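Local coordinates for Ice-binding protein (Flavobacteriaceae bacterium, PDB 5UYT) that probably binds ice crystals through its right-handed beta-solenoid domains and so acts as an antifreeze protein in an Antarctic bacterium, at residues L127-N132 with D155-T160; T133-T138 with V161-V166. One frame throughout, in Å; residues are numbered along the deposited sequence.

Contact 1 of 2, residues L127-N132 with D155-T160; sequences LSSAAN and DLATNT
Successive coils of a right-handed beta-solenoid meet here, Ser128 bridging Asp155 in parallel register, their CA atoms 4.8 Å apart. Asp155 N donates to Leu127 O and Ser129 N to Asp155 O, the second bond at 3.1 Å lying in the carbonyl plane. Beyond it the Ser129 side chain takes over. Its OG sits between the backbone N and the carbonyl carbon (chi1 65°), where it accepts from Ala157 N at 2.9 Å and donates to Thr160 OG1 at 2.7 Å. Thr160 OG1 in turn donates a hydrogen bond to Ala157 O, 38° above that carbonyl plane, and Thr160 N reaches the same oxygen from the same face, so the type II turn Ala157-Thr160 is tied at its ends. In the solenoid this turn stacks against the corner of the preceding coil: Asn132 N bonds Thr158 O at 3.0 Å, and Ala157 CB makes a tight contact, 3.1 Å, with Ser129 O. On the exposed corner Asn132 and Asn159 run side by side with amide planes 17° apart. Water 2 donates to Asn132 OD1, meets Thr158 OG1 at 2.7 Å and receives a weak bond from Asn159 ND2. The carboxylate of Asp155 turns to the following coil, where OD1 bonds Gln176 NE2.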
loop_
_atom_site.group_PDB
_atom_site.type_symbol
_atom_site.label_atom_id
_atom_site.label_comp_id
_atom_site.label_asym_id
_atom_site.label_seq_id
_atom_site.Cartn_x
_atom_site.Cartn_y
_atom_site.Cartn_z
ATOM N N LEU A 127 9.072 27.280 8.257
ATOM C CA LEU A 127 9.938 26.166 8.623
ATOM C C LEU A 127 10.605 25.627 7.358
ATOM O O LEU A 127 9.918 25.267 6.418
ATOM C CB LEU A 127 9.144 25.080 9.338
ATOM C CG LEU A 127 9.867 23.766 9.660
ATOM C CD1 LEU A 127 10.928 23.954 10.746
ATOM C CD2 LEU A 127 8.849 22.702 10.060
ATOM N N SER A 128 11.934 25.613 7.339
ATOM C CA SER A 128 12.715 25.130 6.198
ATOM C C SER A 128 13.653 24.067 6.698
ATOM O O SER A 128 14.001 24.064 7.880
ATOM C CB SER A 128 13.563 26.256 5.614
ATOM O OG SER A 128 12.734 27.135 4.896
ATOM N N SER A 129 14.059 23.154 5.827
ATOM C CA SER A 129 15.160 22.253 6.179
ATOM C C SER A 129 16.265 22.389 5.133
ATOM O O SER A 129 16.005 22.823 3.993
ATOM C CB SER A 129 14.686 20.794 6.238
ATOM O OG SER A 129 14.276 20.338 4.942
ATOM N N ALA A 130 17.478 22.020 5.539
ATOM C CA ALA A 130 18.618 21.874 4.635
ATOM C C ALA A 130 18.564 20.502 3.976
ATOM O O ALA A 130 17.936 19.582 4.519
ATOM C CB ALA A 130 19.919 22.039 5.420
ATOM N N ALA A 131 19.199 20.352 2.814
ATOM C CA ALA A 131 19.217 19.044 2.140
ATOM C C ALA A 131 19.763 18.007 3.105
ATOM O O ALA A 131 20.703 18.296 3.877
ATOM C CB ALA A 131 20.058 19.107 0.868
ATOM N N ASN A 132 19.137 16.823 3.093
ATOM C CA ASN A 132 19.618 15.621 3.827
ATOM C C ASN A 132 19.396 15.686 5.319
ATOM O O ASN A 132 19.929 14.851 6.049
ATOM C CB ASN A 132 21.102 15.347 3.555
ATOM C CG ASN A 132 21.438 15.352 2.082
ATOM O OD1 ASN A 132 20.822 14.643 1.300
ATOM N ND2 ASN A 132 22.398 16.185 1.693
ATOM N N ASP A 155 8.971 24.358 3.788
ATOM C CA ASP A 155 9.762 23.943 2.612
ATOM C C ASP A 155 10.846 22.966 3.039
ATOM O O ASP A 155 11.818 23.355 3.714
ATOM C CB ASP A 155 10.377 25.159 1.896
ATOM C CG ASP A 155 10.844 24.819 0.483
ATOM O OD1 ASP A 155 11.659 23.883 0.336
ATOM O OD2 ASP A 155 10.421 25.503 -0.474
ATOM N N LEU A 156 10.666 21.700 2.676
ATOM C CA LEU A 156 11.634 20.682 3.043
ATOM C C LEU A 156 12.533 20.353 1.870
ATOM O O LEU A 156 12.046 19.965 0.798
ATOM C CB LEU A 156 10.936 19.430 3.617
ATOM C CG LEU A 156 9.991 19.756 4.789
ATOM C CD1 LEU A 156 9.499 18.446 5.392
ATOM C CD2 LEU A 156 10.682 20.588 5.870
ATOM N N ALA A 157 13.850 20.501 2.096
ATOM C CA ALA A 157 14.868 20.352 1.062
ATOM C C ALA A 157 15.040 18.913 0.640
ATOM O O ALA A 157 14.568 17.993 1.324
ATOM C CB ALA A 157 16.202 20.893 1.556
ATOM N N THR A 158 15.734 18.732 -0.485
ATOM C CA THR A 158 15.928 17.412 -1.067
ATOM C C THR A 158 16.379 16.370 -0.031
ATOM O O THR A 158 17.264 16.619 0.806
ATOM C CB THR A 158 16.954 17.444 -2.200
ATOM O OG1 THR A 158 18.180 17.937 -1.676
ATOM C CG2 THR A 158 16.502 18.406 -3.287
ATOM N N ASN A 159 15.761 15.193 -0.127
ATOM C CA ASN A 159 16.090 14.040 0.746
ATOM C C ASN A 159 15.892 14.282 2.261
ATOM O O ASN A 159 16.503 13.586 3.073
ATOM C CB ASN A 159 17.490 13.498 0.444
ATOM C CG ASN A 159 17.635 13.054 -0.997
ATOM O OD1 ASN A 159 16.749 12.416 -1.549
ATOM N ND2 ASN A 159 18.720 13.445 -1.629
ATOM N N THR A 160 15.028 15.222 2.641
ATOM C CA THR A 160 14.727 15.417 4.067
ATOM C C THR A 160 13.912 14.244 4.604
ATOM O O THR A 160 12.874 13.891 4.020
ATOM C CB THR A 160 13.982 16.749 4.326
ATOM O OG1 THR A 160 14.880 17.823 4.041
ATOM C CG2 THR A 160 13.515 16.859 5.796
HETATM O O HOH W 1 14.070 24.211 2.169
HETATM O O HOH W 2 19.745 15.869 -1.126
#

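Contact 2 of 2, residues T133-T138 with V161-V166; sequences TQVLLT and VMKGNV
Val161 is gripped by two backbone bonds where two neighbouring coils of the right-handed beta-solenoid leave their corners. Its N donates a hydrogen bond to Thr133 O, and its O accepts one from Val135 N at 2.8 Å, the donor tilted 31° from the carbonyl plane. These two bonds flank the single bridge Gln134-Val161; the axes of strands 134-138 and 161-163 then diverge at 48°, and side chains carry the rest. Lys163 N is buried with no hydrogen-bond partner in the model, consistent with this parting.

Among apolar contacts, Val135 CG2 touches Met162 SD at 3.9 Å, the two side chains running the same way. On the other branch, Val135 CG1 is anti to the backbone N (chi1 176°) and meets Lys163 CG at 3.7 Å. Gln134 CG packs on Val161 CG2 at 3.8 Å. Leu137 crosses the Lys163 chain, its CG 3.9 Å from Lys163 CG and its CD1 against Lys163 CD. An alanine in place of Leu137 would probably open a gap beside Lys163 CG and CD, leaving that side of the chain less well packed.

The polar end of Lys163 is held by a salt bridge from NZ to Glu182 OE1 on strand 180-187. Lys163 CE also comes near Val135 O, and Lys163 CG lies 3.4 Å from Val135 O.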
loop_
_atom_site.group_PDB
_atom_site.type_symbol
_atom_site.label_atom_id
_atom_site.label_comp_id
_atom_site.label_asym_id
_atom_site.label_seq_id
_atom_site.Cartn_x
_atom_site.Cartn_y
_atom_site.Cartn_z
ATOM N N THR A 133 18.601 16.657 5.776
ATOM C CA THR A 133 18.157 16.714 7.164
ATOM C C THR A 133 17.446 15.423 7.532
ATOM O O THR A 133 16.671 14.898 6.725
ATOM C CB THR A 133 17.151 17.859 7.338
ATOM O OG1 THR A 133 17.821 19.102 7.076
ATOM C CG2 THR A 133 16.537 17.878 8.763
ATOM N N GLN A 134 17.655 14.936 8.754
ATOM C CA GLN A 134 16.915 13.740 9.215
ATOM C C GLN A 134 16.325 13.899 10.606
ATOM O O GLN A 134 17.054 14.137 11.576
ATOM C CB GLN A 134 17.815 12.526 9.172
ATOM C CG GLN A 134 18.199 12.163 7.750
ATOM C CD GLN A 134 18.802 10.785 7.657
ATOM O OE1 GLN A 134 19.546 10.498 6.729
ATOM N NE2 GLN A 134 18.474 9.919 8.605
ATOM N N VAL A 135 15.014 13.734 10.696
ATOM C CA VAL A 135 14.338 13.661 11.980
ATOM C C VAL A 135 14.180 12.183 12.340
ATOM O O VAL A 135 13.631 11.416 11.562
ATOM C CB VAL A 135 12.988 14.399 11.936
ATOM C CG1 VAL A 135 12.227 14.234 13.256
ATOM C CG2 VAL A 135 13.259 15.875 11.674
ATOM N N LEU A 136 14.707 11.806 13.503
ATOM C CA LEU A 136 14.770 10.405 13.918
ATOM C C LEU A 136 13.939 10.205 15.180
ATOM O O LEU A 136 13.828 11.124 16.015
ATOM C CB LEU A 136 16.223 9.996 14.205
ATOM C CG LEU A 136 17.293 10.335 13.161
ATOM C CD1 LEU A 136 18.693 10.039 13.681
ATOM C CD2 LEU A 136 17.054 9.583 11.858
ATOM N N LEU A 137 13.326 9.019 15.298
ATOM C CA LEU A 137 12.576 8.664 16.494
ATOM C C LEU A 137 13.288 7.555 17.267
ATOM O O LEU A 137 13.810 6.593 16.678
ATOM C CB LEU A 137 11.140 8.219 16.155
ATOM C CG LEU A 137 10.326 9.145 15.248
ATOM C CD1 LEU A 137 8.998 8.479 14.874
ATOM C CD2 LEU A 137 10.132 10.535 15.873
ATOM N N THR A 138 13.313 7.680 18.592
ATOM C CA THR A 138 13.912 6.618 19.406
ATOM C C THR A 138 13.152 6.375 20.699
ATOM O O THR A 138 12.380 7.231 21.167
ATOM C CB THR A 138 15.367 6.926 19.819
ATOM O OG1 THR A 138 15.397 8.123 20.618
ATOM C CG2 THR A 138 16.234 7.119 18.633
ATOM N N VAL A 161 14.382 13.635 5.688
ATOM C CA VAL A 161 13.598 12.621 6.398
ATOM C C VAL A 161 12.833 13.328 7.515
ATOM O O VAL A 161 13.447 13.926 8.431
ATOM C CB VAL A 161 14.494 11.524 6.968
ATOM C CG1 VAL A 161 13.667 10.582 7.861
ATOM C CG2 VAL A 161 15.185 10.776 5.824
ATOM N N MET A 162 11.508 13.315 7.419
ATOM C CA MET A 162 10.652 14.085 8.328
ATOM C C MET A 162 9.651 13.183 9.062
ATOM O O MET A 162 9.215 12.167 8.538
ATOM C CB MET A 162 9.920 15.198 7.555
ATOM C CG MET A 162 9.160 16.218 8.414
ATOM S SD MET A 162 10.251 17.127 9.528
ATOM C CE MET A 162 9.087 18.454 9.906
ATOM N N LYS A 163 9.312 13.571 10.296
ATOM C CA LYS A 163 8.365 12.838 11.120
ATOM C C LYS A 163 7.298 13.776 11.634
ATOM O O LYS A 163 7.584 14.916 12.047
ATOM C CB LYS A 163 9.052 12.199 12.335
ATOM C CG LYS A 163 10.261 11.343 12.000
ATOM C CD LYS A 163 9.816 10.061 11.309
ATOM C CE LYS A 163 11.023 9.200 10.962
ATOM N NZ LYS A 163 10.579 8.073 10.104
ATOM N N GLY A 164 6.067 13.276 11.613
ATOM C CA GLY A 164 4.969 13.941 12.270
ATOM C C GLY A 164 3.954 14.621 11.392
ATOM O O GLY A 164 4.081 14.697 10.169
ATOM N N ASN A 165 2.943 15.156 12.058
ATOM C CA ASN A 165 1.913 15.939 11.390
ATOM C C ASN A 165 2.374 17.370 11.152
ATOM O O ASN A 165 2.538 18.111 12.106
ATOM C CB ASN A 165 0.700 15.925 12.285
ATOM C CG ASN A 165 0.125 14.546 12.413
ATOM O OD1 ASN A 165 -0.150 13.895 11.404
ATOM N ND2 ASN A 165 -0.036 14.071 13.645
ATOM N N VAL A 166 2.603 17.747 9.888
ATOM C CA VAL A 166 3.115 19.089 9.577
ATOM C C VAL A 166 1.890 19.915 9.236
ATOM O O VAL A 166 1.276 19.678 8.204
ATOM C CB VAL A 166 4.099 19.072 8.373
ATOM C CG1 VAL A 166 4.516 20.510 8.006
ATOM C CG2 VAL A 166 5.301 18.178 8.690
#

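Overall arrangement
Both contacts join the same pair of coils, each coil running directly from contact 1 into contact 2: 127-132 continues as 133-138, and 155-160 as 161-166. Their centres are 11 Å apart. Across the corner Leu156 CD1 packs on Met162 CG at 3.8 Å, while Leu127 CD2 lies 4.3 Å from Met162 CE. Thr160 CG2 also approaches Thr133 O at 3.8 Å, and Thr133 OG1 bonds Ala130 O, linking the segments along the chain. In contact 1 strands 127-129 and 154-156 are neighbours in a seven-strand parallel sheet; in contact 2 strand 134-138 is the last of a three-strand sheet.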